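PDB 7JVH: glycoside Hydrolase Family 43_12 from Metagenome, which probably hydrolyses glycosidic bonds in plant cell-wall polysaccharides such as arabinoxylan or arabinan, as a family 43 glycoside hydrolase found in a gut metagenome. Local coordinates for residues D40-N45 with Y53-Q58; F337-D342 with I359-P364; Y384-K389 with Y395-M400; E391-R396 with I408-E413. One frame throughout, in Å; residues are numbered along the deposited sequence.

How the interactions relate
The four contacts form two pairs. Interactions 1 and 2 touch where the chain enters and leaves the five-bladed propeller: S54 N lies 2.9 Å from I359 O, a probable hydrogen bond, and Y42 CE1 packs 3.5 Å from I359 CG1. Interactions 3 and 4 belong to the C-terminal beta-sandwich. Their centres are about 8 Å apart, and they share Y395 and R396. F388 O of interaction 3 meets I410 CD1 of interaction 4 at 3.4 Å. Between the pairs, interactions 1 and 3 have centres about 22 Å apart, with nearest atoms about 8 Å apart. In this family the active site lies at the propeller axis.

Interaction 1. Residues D40-N45 with Y53-Q58; sequences DIYAKN and YSPILQ
Y42 points an edge of its ring at the face of Y53. This T-shaped pair joins the short helix 40-43 to the chain that leads into the first blade of the beta-propeller. The centroids of the Y42 and Y53 rings are 4.7 Å apart, planes at 66°, with Y42 CD1 over the centre of the Y53 ring. This is the tight part: I41 CG2 covers one face of Y42, and I359 packs against the same side chain. With CG of Y42 anti to the carbonyl carbon (chi1 -57°), the ring passes Y53 toward P55 and Q58. At the outer rim of Y53, its OH donates to N45 O at 2.5 Å, tilted 32° from the carbonyl plane. A leucine in place of Y53 is likely to leave N45 O without this donor and Y42 CD1 without a ring face to lie on. The N45 side chain is the looser, partly exposed part: its end leads away from Y53, and N45 ND2 bonds to I41 O at 2.7 Å. Q58 NE2 gives a weak bond to Y42 OH, its stronger partner being G380 O. Y42 OH donates to a water 2.6 Å away, which donates to P55 O at the same distance.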
# COMPACT_ATOMS: atom_id res chain seq x y z
N ASP A 40 0.74 -0.75 21.18
CA ASP A 40 1.55 -1.06 22.34
C ASP A 40 3.04 -0.79 22.12
O ASP A 40 3.71 -0.20 22.97
CB ASP A 40 1.35 -2.53 22.72
CG ASP A 40 -0.06 -2.85 23.13
OD1 ASP A 40 -0.86 -1.94 23.43
OD2 ASP A 40 -0.40 -4.05 23.17
N ILE A 41 3.55 -1.22 20.96
CA ILE A 41 4.97 -1.22 20.66
C ILE A 41 5.61 0.18 20.77
O ILE A 41 6.74 0.31 21.23
CB ILE A 41 5.26 -1.84 19.26
CG1 ILE A 41 6.73 -2.25 19.14
CG2 ILE A 41 4.89 -0.89 18.14
CD1 ILE A 41 7.09 -3.46 19.98
N TYR A 42 4.88 1.21 20.34
CA TYR A 42 5.37 2.58 20.33
C TYR A 42 5.30 3.18 21.74
O TYR A 42 6.22 3.91 22.15
CB TYR A 42 4.56 3.44 19.36
CG TYR A 42 4.57 2.91 17.95
CD1 TYR A 42 5.75 2.78 17.26
CD2 TYR A 42 3.38 2.55 17.30
CE1 TYR A 42 5.78 2.31 15.97
CE2 TYR A 42 3.40 2.07 16.00
CZ TYR A 42 4.60 1.95 15.34
OH TYR A 42 4.65 1.48 14.05
N ALA A 43 4.22 2.86 22.46
CA ALA A 43 4.02 3.30 23.84
C ALA A 43 5.08 2.73 24.80
O ALA A 43 5.51 3.40 25.72
CB ALA A 43 2.62 2.91 24.30
N LYS A 44 5.48 1.47 24.55
CA LYS A 44 6.49 0.76 25.33
C LYS A 44 7.94 1.06 24.94
O LYS A 44 8.85 0.71 25.68
CB LYS A 44 6.27 -0.74 25.23
CG LYS A 44 4.96 -1.25 25.83
CD LYS A 44 4.73 -2.74 25.60
CE LYS A 44 6.05 -3.49 25.81
NZ LYS A 44 5.84 -4.91 26.18
N ASN A 45 8.15 1.72 23.80
CA ASN A 45 9.48 2.05 23.31
C ASN A 45 9.52 3.50 22.86
O ASN A 45 9.52 3.78 21.67
CB ASN A 45 9.85 1.14 22.13
CG ASN A 45 9.90 -0.32 22.48
OD1 ASN A 45 10.98 -0.85 22.79
ND2 ASN A 45 8.74 -1.01 22.41
N TYR A 53 11.08 5.41 14.28
CA TYR A 53 10.35 4.16 14.15
C TYR A 53 10.39 3.65 12.70
O TYR A 53 10.23 4.44 11.76
CB TYR A 53 8.89 4.36 14.59
CG TYR A 53 8.72 4.64 16.08
CD1 TYR A 53 9.25 3.78 17.04
CD2 TYR A 53 8.00 5.75 16.54
CE1 TYR A 53 9.07 3.99 18.38
CE2 TYR A 53 7.82 5.98 17.89
CZ TYR A 53 8.36 5.10 18.81
OH TYR A 53 8.22 5.30 20.15
N SER A 54 10.57 2.34 12.68
CA SER A 54 10.55 1.44 11.51
C SER A 54 9.56 0.31 11.78
O SER A 54 9.78 -0.52 12.64
CB SER A 54 11.90 0.92 11.17
OG SER A 54 11.86 0.27 9.92
N PRO A 55 8.45 0.27 10.80
CA PRO A 55 8.27 0.85 9.46
C PRO A 55 8.05 2.35 9.36
O PRO A 55 7.31 2.94 10.15
CB PRO A 55 7.00 0.15 8.97
CG PRO A 55 6.22 -0.15 10.21
CD PRO A 55 7.27 -0.50 11.23
N ILE A 56 8.67 2.96 8.35
CA ILE A 56 8.58 4.43 8.13
C ILE A 56 7.23 4.78 7.53
O ILE A 56 6.85 5.93 7.63
CB ILE A 56 9.75 4.93 7.27
CG1 ILE A 56 9.65 4.42 5.84
CG2 ILE A 56 11.06 4.55 7.92
CD1 ILE A 56 10.99 4.17 5.20
N LEU A 57 6.60 3.83 6.85
CA LEU A 57 5.23 3.99 6.35
C LEU A 57 4.41 2.87 6.95
O LEU A 57 4.59 1.72 6.63
CB LEU A 57 5.16 3.94 4.83
CG LEU A 57 6.01 4.91 4.01
CD1 LEU A 57 5.89 4.58 2.53
CD2 LEU A 57 5.61 6.34 4.27
N GLN A 58 3.52 3.24 7.87
CA GLN A 58 2.64 2.33 8.56
C GLN A 58 1.42 2.12 7.69
O GLN A 58 1.01 3.03 6.96
CB GLN A 58 2.22 2.93 9.91
CG GLN A 58 3.37 3.18 10.87
CD GLN A 58 3.01 4.12 12.00
OE1 GLN A 58 2.67 5.28 11.77
NE2 GLN A 58 3.08 3.63 13.24
O HOH W 1 6.62 2.46 12.66

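Interaction 2. Residues F337-D342 with I359-P364; sequences FMLPVD and IKQKMP
Q361 lays its amide against the CD2 methyl of L339, and this is the main side-chain contact between strands 335-342 and 360-362. The packing is amide against carbon. L339 CD2 is 3.4 Å from Q361 OE1 and 3.6 Å from Q361 NE2, so it meets both ends of the amide. OE1 of Q361 also reaches P340 CD at 3.7 Å. The Q361 chain bends at its second torsion (chi2 -77°), which turns the amide toward L339 CD2 and P340 CD. The backbone adds little: M338 O is 4.4 Å from Q361 CD. The two strand axes approach to 8.4 Å at 35°, too far apart for backbone pairing. Each strand finds its hydrogen bonds in its own sheet. L339 bonds through its backbone to G317, and P340 to E351. S54 bridges the two segments: its OG bonds to the N of M338, a selenomethionine here, and its backbone pairs with I359. F52 lies against the side chain of Q361. Strand 335-342 belongs to the last four-stranded blade of the five-bladed propeller typical of family 43, and 360-362 forms with 51-53 a small antiparallel ribbon that packs against that blade.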
# COMPACT_ATOMS: atom_id res chain seq x y z
N PHE A 337 9.34 -0.83 5.46
CA PHE A 337 10.34 -0.76 6.54
C PHE A 337 11.65 -0.24 5.98
O PHE A 337 11.84 -0.28 4.78
CB PHE A 337 10.69 -2.17 7.01
CG PHE A 337 9.62 -2.81 7.84
CD1 PHE A 337 8.40 -3.14 7.29
CD2 PHE A 337 9.84 -3.08 9.17
CE1 PHE A 337 7.42 -3.73 8.06
CE2 PHE A 337 8.86 -3.68 9.94
CZ PHE A 337 7.65 -4.00 9.38
N MSE A 338 12.55 0.21 6.83
CA MSE A 338 13.87 0.66 6.34
C MSE A 338 14.97 0.11 7.24
O MSE A 338 14.65 -0.27 8.36
CB MSE A 338 13.96 2.17 6.21
CG MSE A 338 14.93 2.58 5.14
SE MSE A 338 15.30 4.46 5.15
CE MSE A 338 14.69 5.45 3.64
N LEU A 339 16.19 0.04 6.72
CA LEU A 339 17.38 -0.47 7.44
C LEU A 339 18.62 0.16 6.79
O LEU A 339 18.56 0.48 5.62
CB LEU A 339 17.44 -1.98 7.27
CG LEU A 339 16.71 -2.82 8.31
CD1 LEU A 339 17.05 -4.28 8.13
CD2 LEU A 339 17.07 -2.38 9.71
N PRO A 340 19.73 0.38 7.52
CA PRO A 340 20.93 0.92 6.93
C PRO A 340 21.61 -0.21 6.15
O PRO A 340 21.49 -1.33 6.54
CB PRO A 340 21.77 1.32 8.14
CG PRO A 340 20.84 1.22 9.31
CD PRO A 340 19.89 0.12 8.93
N VAL A 341 22.33 0.12 5.08
CA VAL A 341 22.99 -0.95 4.30
C VAL A 341 24.48 -0.67 4.16
O VAL A 341 24.83 0.36 3.65
CB VAL A 341 22.32 -1.10 2.92
CG1 VAL A 341 23.16 -1.94 1.97
CG2 VAL A 341 20.92 -1.67 3.03
N ASP A 342 25.33 -1.58 4.64
CA ASP A 342 26.77 -1.42 4.45
C ASP A 342 27.14 -2.04 3.10
O ASP A 342 26.91 -3.23 2.87
CB ASP A 342 27.55 -2.10 5.58
CG ASP A 342 29.05 -1.99 5.41
OD1 ASP A 342 29.55 -1.52 4.38
OD2 ASP A 342 29.77 -2.39 6.34
N ILE A 359 11.53 -2.03 16.52
CA ILE A 359 10.80 -0.84 16.12
C ILE A 359 11.66 0.42 16.00
O ILE A 359 11.32 1.32 15.25
CB ILE A 359 9.62 -0.64 17.07
CG1 ILE A 359 8.51 0.15 16.38
CG2 ILE A 359 10.06 -0.01 18.38
CD1 ILE A 359 7.80 -0.60 15.29
N LYS A 360 12.78 0.45 16.74
CA LYS A 360 13.68 1.61 16.78
C LYS A 360 14.95 1.37 16.02
O LYS A 360 15.53 0.32 16.14
CB LYS A 360 14.04 1.96 18.21
CG LYS A 360 12.86 2.51 18.98
CD LYS A 360 13.05 2.32 20.48
CE LYS A 360 13.97 3.34 21.08
NZ LYS A 360 14.54 2.87 22.37
N GLN A 361 15.35 2.39 15.28
CA GLN A 361 16.59 2.41 14.48
C GLN A 361 17.24 3.76 14.74
O GLN A 361 16.51 4.73 14.93
CB GLN A 361 16.26 2.42 12.99
CG GLN A 361 15.52 1.19 12.51
CD GLN A 361 16.50 0.06 12.39
OE1 GLN A 361 17.58 0.24 11.87
NE2 GLN A 361 16.13 -1.10 12.90
N LYS A 362 18.57 3.81 14.74
CA LYS A 362 19.21 5.12 14.93
C LYS A 362 19.03 5.88 13.62
O LYS A 362 19.11 5.24 12.59
CB LYS A 362 20.68 4.91 15.27
CG LYS A 362 20.95 3.69 16.15
CD LYS A 362 22.41 3.39 16.35
CE LYS A 362 22.84 2.05 15.77
NZ LYS A 362 23.38 1.14 16.80
N MSE A 363 18.79 7.19 13.67
CA MSE A 363 18.65 8.00 12.43
C MSE A 363 20.04 8.34 11.88
O MSE A 363 21.03 8.13 12.56
CB MSE A 363 17.98 9.35 12.73
CG MSE A 363 16.58 9.29 13.30
SE MSE A 363 15.77 11.03 13.42
CE MSE A 363 15.83 11.81 11.70
N PRO A 364 20.16 8.84 10.64
CA PRO A 364 21.46 9.27 10.13
C PRO A 364 21.97 10.49 10.91
O PRO A 364 21.17 11.29 11.32
CB PRO A 364 21.15 9.68 8.69
CG PRO A 364 19.90 8.92 8.36
CD PRO A 364 19.11 8.91 9.65

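Interaction 3. Residues Y384-K389 with Y395-M400; sequences YSEDFK and YRWVAM
The hydroxyl of Y384 is held by two partners. W397 NE1 donates to Y384 OH at 3.1 Å, in the plane of the indole, and Y384 OH donates to E386 OE1 at 2.5 Å. Both bonds lie at an aromatic cluster of Y384, F388 and W397 in the C-terminal concanavalin A-like sandwich. E386 is fixed at its other oxygen too, because F388 N donates to E386 OE2 at 2.8 Å. Each carboxylate oxygen uses its anti lone pair. The Y384 ring leaves strand 383-386 with CG anti to the backbone N (chi1 172°), which swings it out toward R396 and W397. The R396 guanidinium lies flat on one face of Y384 with the planes at 21°. This is a cation-pi stack, with R396 CZ 3.8 Å from the Y384 centroid. The nearest nitrogen is NH2 of R396, 3.3 Å from Y384 CE1. The charge of R396 is paired with D394. A valine in place of Y384 would probably leave W397 NE1 without its acceptor, E386 OE1 without its donor and the guanidinium without the ring it stacks on. W397 is further enclosed by the rings of F33 and H436. F388 comes at the indole edge-on, with the planes at 62°. CZ of F388 stands over the W397 face, 3.6 Å from CE2 of W397.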
# COMPACT_ATOMS: atom_id res chain seq x y z
N TYR A 384 -4.85 11.94 13.62
CA TYR A 384 -5.12 12.72 12.43
C TYR A 384 -6.59 13.10 12.44
O TYR A 384 -7.47 12.24 12.31
CB TYR A 384 -4.76 11.92 11.18
CG TYR A 384 -5.17 12.55 9.87
CD1 TYR A 384 -5.02 13.91 9.65
CD2 TYR A 384 -5.69 11.77 8.82
CE1 TYR A 384 -5.39 14.49 8.46
CE2 TYR A 384 -6.05 12.35 7.61
CZ TYR A 384 -5.90 13.71 7.43
OH TYR A 384 -6.25 14.32 6.25
N SER A 385 -6.85 14.40 12.63
CA SER A 385 -8.18 14.97 12.57
C SER A 385 -8.24 15.83 11.32
O SER A 385 -7.45 16.76 11.15
CB SER A 385 -8.48 15.83 13.80
OG SER A 385 -9.77 16.40 13.70
N GLU A 386 -9.20 15.50 10.44
CA GLU A 386 -9.36 16.15 9.17
C GLU A 386 -10.77 16.71 9.16
O GLU A 386 -11.73 15.99 9.44
CB GLU A 386 -9.22 15.13 8.04
CG GLU A 386 -9.44 15.68 6.66
CD GLU A 386 -8.53 16.86 6.35
OE1 GLU A 386 -7.32 16.61 6.17
OE2 GLU A 386 -9.02 18.02 6.28
N ASP A 387 -10.88 17.99 8.81
CA ASP A 387 -12.16 18.70 8.72
C ASP A 387 -12.63 18.96 7.29
O ASP A 387 -13.70 19.48 7.09
CB ASP A 387 -12.07 20.00 9.51
CG ASP A 387 -11.99 19.76 11.01
OD1 ASP A 387 -12.51 18.72 11.48
OD2 ASP A 387 -11.41 20.62 11.72
N PHE A 388 -11.80 18.59 6.30
CA PHE A 388 -12.09 18.75 4.88
C PHE A 388 -12.58 20.16 4.50
O PHE A 388 -13.53 20.32 3.74
CB PHE A 388 -13.07 17.68 4.40
CG PHE A 388 -12.59 16.27 4.62
CD1 PHE A 388 -11.59 15.73 3.82
CD2 PHE A 388 -13.12 15.50 5.65
CE1 PHE A 388 -11.14 14.44 4.03
CE2 PHE A 388 -12.67 14.21 5.87
CZ PHE A 388 -11.68 13.67 5.06
N LYS A 389 -11.92 21.17 5.07
CA LYS A 389 -12.18 22.58 4.78
C LYS A 389 -11.41 23.12 3.55
O LYS A 389 -11.29 24.33 3.38
CB LYS A 389 -11.84 23.41 6.00
CG LYS A 389 -12.59 23.00 7.26
CD LYS A 389 -12.54 24.06 8.36
CE LYS A 389 -13.58 23.75 9.43
NZ LYS A 389 -13.34 24.46 10.72
N TYR A 395 -3.55 13.67 0.45
CA TYR A 395 -3.22 12.54 -0.44
C TYR A 395 -3.27 11.15 0.19
O TYR A 395 -2.96 10.16 -0.49
CB TYR A 395 -1.82 12.70 -1.03
CG TYR A 395 -1.59 13.92 -1.90
CD1 TYR A 395 -2.35 14.15 -3.03
CD2 TYR A 395 -0.55 14.81 -1.61
CE1 TYR A 395 -2.11 15.25 -3.84
CE2 TYR A 395 -0.31 15.91 -2.40
CZ TYR A 395 -1.09 16.13 -3.51
OH TYR A 395 -0.85 17.22 -4.29
N ARG A 396 -3.62 11.06 1.48
CA ARG A 396 -3.80 9.78 2.18
C ARG A 396 -5.16 9.16 1.94
O ARG A 396 -5.35 7.97 2.20
CB ARG A 396 -3.66 9.96 3.69
CG ARG A 396 -2.25 9.83 4.21
CD ARG A 396 -2.19 10.27 5.66
NE ARG A 396 -2.50 11.70 5.80
CZ ARG A 396 -2.22 12.42 6.87
NH1 ARG A 396 -1.70 11.85 7.94
NH2 ARG A 396 -2.54 13.70 6.89
N TRP A 397 -6.11 9.98 1.46
CA TRP A 397 -7.48 9.56 1.22
C TRP A 397 -7.61 8.93 -0.15
O TRP A 397 -7.27 9.53 -1.15
CB TRP A 397 -8.40 10.75 1.37
CG TRP A 397 -8.45 11.21 2.78
CD1 TRP A 397 -7.79 12.27 3.31
CD2 TRP A 397 -9.16 10.59 3.85
NE1 TRP A 397 -8.05 12.36 4.65
CE2 TRP A 397 -8.89 11.34 5.01
CE3 TRP A 397 -9.99 9.47 3.95
CZ2 TRP A 397 -9.44 11.01 6.25
CZ3 TRP A 397 -10.54 9.14 5.19
CH2 TRP A 397 -10.26 9.92 6.32
N VAL A 398 -8.12 7.69 -0.17
CA VAL A 398 -8.32 6.92 -1.39
C VAL A 398 -9.77 6.48 -1.52
O VAL A 398 -10.51 6.41 -0.52
CB VAL A 398 -7.41 5.66 -1.41
CG1 VAL A 398 -5.94 6.07 -1.48
CG2 VAL A 398 -7.67 4.75 -0.21
N ALA A 399 -10.17 6.18 -2.76
CA ALA A 399 -11.46 5.58 -3.07
C ALA A 399 -11.18 4.19 -3.65
O ALA A 399 -10.07 3.93 -4.11
CB ALA A 399 -12.21 6.43 -4.06
N MSE A 400 -12.17 3.30 -3.59
CA MSE A 400 -12.07 1.98 -4.17
C MSE A 400 -12.62 2.01 -5.59
O MSE A 400 -13.75 2.42 -5.80
CB MSE A 400 -12.84 0.96 -3.33
CG MSE A 400 -12.24 0.69 -1.96
SE MSE A 400 -10.46 -0.11 -2.10
CE MSE A 400 -10.64 -1.55 -3.44

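Interaction 4. Residues E391-R396 with I408-E413; sequences ENIDYR and IKIAKE
The loop ahead of strand 399-400 folds over strand 408-410 of the sandwich, and there I393 and E391 meet I408 and I410. The contact is apolar. I393 CD1 meets two methyls of the strand, 4.0 Å from I408 CG2 and 4.1 Å from I410 CD1. With CG1 of I393 anti to the carbonyl carbon (chi1 -70°), the extended chain ends at the strand. I410 also lies against the backbone of E391, with its CG1 3.7 Å from E391 CA. The E391 chain, which is exposed, then crosses I410 obliquely, with E391 CG 4.1 Å from I410 CG1. Strand 408-410 pairs antiparallel with 416-418 in a sheet of the concanavalin A-like domain. L416 of that partner touches both I393 and I408, and F388 touches I393 and I410. Beyond I393 the loop is shaped by its own polar bonds. D394 OD1 accepts from R396 N at 3.1 Å, an Asx turn. The R396 side chain grips the same carboxylate side-on in a salt bridge, with NE of R396 2.9 Å from D394 OD1 and NH2 of R396 3.0 Å from D394 OD2. Both nitrogens come from above the carboxylate plane, NE by 48° and NH2 by 54°.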
# COMPACT_ATOMS: atom_id res chain seq x y z
N GLU A 391 -10.39 22.14 -0.78
CA GLU A 391 -10.65 21.36 -1.99
C GLU A 391 -9.50 20.45 -2.36
O GLU A 391 -9.70 19.44 -3.03
CB GLU A 391 -11.01 22.29 -3.16
CG GLU A 391 -12.31 21.92 -3.85
CD GLU A 391 -12.91 23.06 -4.64
OE1 GLU A 391 -12.16 23.80 -5.31
OE2 GLU A 391 -14.14 23.20 -4.58
N ASN A 392 -8.30 20.81 -1.90
CA ASN A 392 -7.10 19.97 -1.99
C ASN A 392 -7.09 18.97 -0.83
O ASN A 392 -6.53 19.24 0.23
CB ASN A 392 -5.82 20.81 -1.94
CG ASN A 392 -5.80 21.90 -2.99
OD1 ASN A 392 -5.94 21.63 -4.19
ND2 ASN A 392 -5.62 23.14 -2.54
N ILE A 393 -7.78 17.84 -1.03
CA ILE A 393 -7.90 16.82 -0.02
C ILE A 393 -6.56 16.12 0.16
O ILE A 393 -5.85 15.90 -0.80
CB ILE A 393 -9.04 15.84 -0.35
CG1 ILE A 393 -10.38 16.57 -0.20
CG2 ILE A 393 -9.00 14.60 0.54
CD1 ILE A 393 -11.56 15.75 -0.67
N ASP A 394 -6.22 15.79 1.40
CA ASP A 394 -4.96 15.18 1.76
C ASP A 394 -4.78 13.89 0.95
O ASP A 394 -5.71 13.12 0.82
CB ASP A 394 -4.93 14.90 3.27
CG ASP A 394 -3.57 14.50 3.77
OD1 ASP A 394 -3.16 13.33 3.54
OD2 ASP A 394 -2.92 15.34 4.44
N TYR A 395 -3.55 13.67 0.45
CA TYR A 395 -3.22 12.54 -0.44
C TYR A 395 -3.27 11.15 0.19
O TYR A 395 -2.96 10.16 -0.49
CB TYR A 395 -1.82 12.70 -1.03
CG TYR A 395 -1.59 13.92 -1.90
CD1 TYR A 395 -2.35 14.15 -3.03
CD2 TYR A 395 -0.55 14.81 -1.61
CE1 TYR A 395 -2.11 15.25 -3.84
CE2 TYR A 395 -0.31 15.91 -2.40
CZ TYR A 395 -1.09 16.13 -3.51
OH TYR A 395 -0.85 17.22 -4.29
N ARG A 396 -3.62 11.06 1.48
CA ARG A 396 -3.80 9.78 2.18
C ARG A 396 -5.16 9.16 1.94
O ARG A 396 -5.35 7.97 2.20
CB ARG A 396 -3.66 9.96 3.69
CG ARG A 396 -2.25 9.83 4.21
CD ARG A 396 -2.19 10.27 5.66
NE ARG A 396 -2.50 11.70 5.80
CZ ARG A 396 -2.22 12.42 6.87
NH1 ARG A 396 -1.70 11.85 7.94
NH2 ARG A 396 -2.54 13.70 6.89
N ILE A 408 -17.66 13.29 -4.55
CA ILE A 408 -17.30 14.21 -3.47
C ILE A 408 -17.22 15.64 -3.98
O ILE A 408 -16.74 15.89 -5.08
CB ILE A 408 -15.97 13.79 -2.78
CG1 ILE A 408 -16.26 13.02 -1.49
CG2 ILE A 408 -15.09 14.98 -2.44
CD1 ILE A 408 -15.28 11.92 -1.15
N LYS A 409 -17.72 16.57 -3.16
CA LYS A 409 -17.52 18.00 -3.34
C LYS A 409 -17.31 18.62 -1.97
O LYS A 409 -17.85 18.13 -0.98
CB LYS A 409 -18.72 18.65 -4.02
CG LYS A 409 -18.85 18.30 -5.49
CD LYS A 409 -20.17 18.83 -6.06
CE LYS A 409 -20.05 19.29 -7.50
NZ LYS A 409 -21.16 20.21 -7.86
N ILE A 410 -16.51 19.69 -1.92
CA ILE A 410 -16.24 20.39 -0.66
C ILE A 410 -17.28 21.47 -0.49
O ILE A 410 -17.53 22.26 -1.41
CB ILE A 410 -14.81 20.99 -0.63
CG1 ILE A 410 -13.75 19.89 -0.58
CG2 ILE A 410 -14.65 21.96 0.53
CD1 ILE A 410 -13.75 19.01 0.65
N ALA A 411 -17.92 21.49 0.68
CA ALA A 411 -18.98 22.45 0.98
C ALA A 411 -18.39 23.85 1.11
O ALA A 411 -17.19 24.01 1.36
CB ALA A 411 -19.72 22.07 2.25
N LYS A 412 -19.25 24.86 0.92
CA LYS A 412 -18.84 26.26 1.03
C LYS A 412 -18.25 26.54 2.43
O LYS A 412 -17.27 27.27 2.56
CB LYS A 412 -20.02 27.20 0.72
CG LYS A 412 -21.22 27.09 1.65
CD LYS A 412 -22.20 28.25 1.44
CE LYS A 412 -23.23 28.39 2.56
NZ LYS A 412 -24.67 28.25 2.15
N GLU A 413 -18.85 25.92 3.45
CA GLU A 413 -18.41 26.02 4.84
C GLU A 413 -17.49 24.87 5.26
O GLU A 413 -17.09 24.79 6.42
CB GLU A 413 -19.64 26.10 5.78
CG GLU A 413 -20.45 24.81 5.96
CD GLU A 413 -21.40 24.47 4.80
OE1 GLU A 413 -21.93 25.40 4.14
OE2 GLU A 413 -21.64 23.27 4.56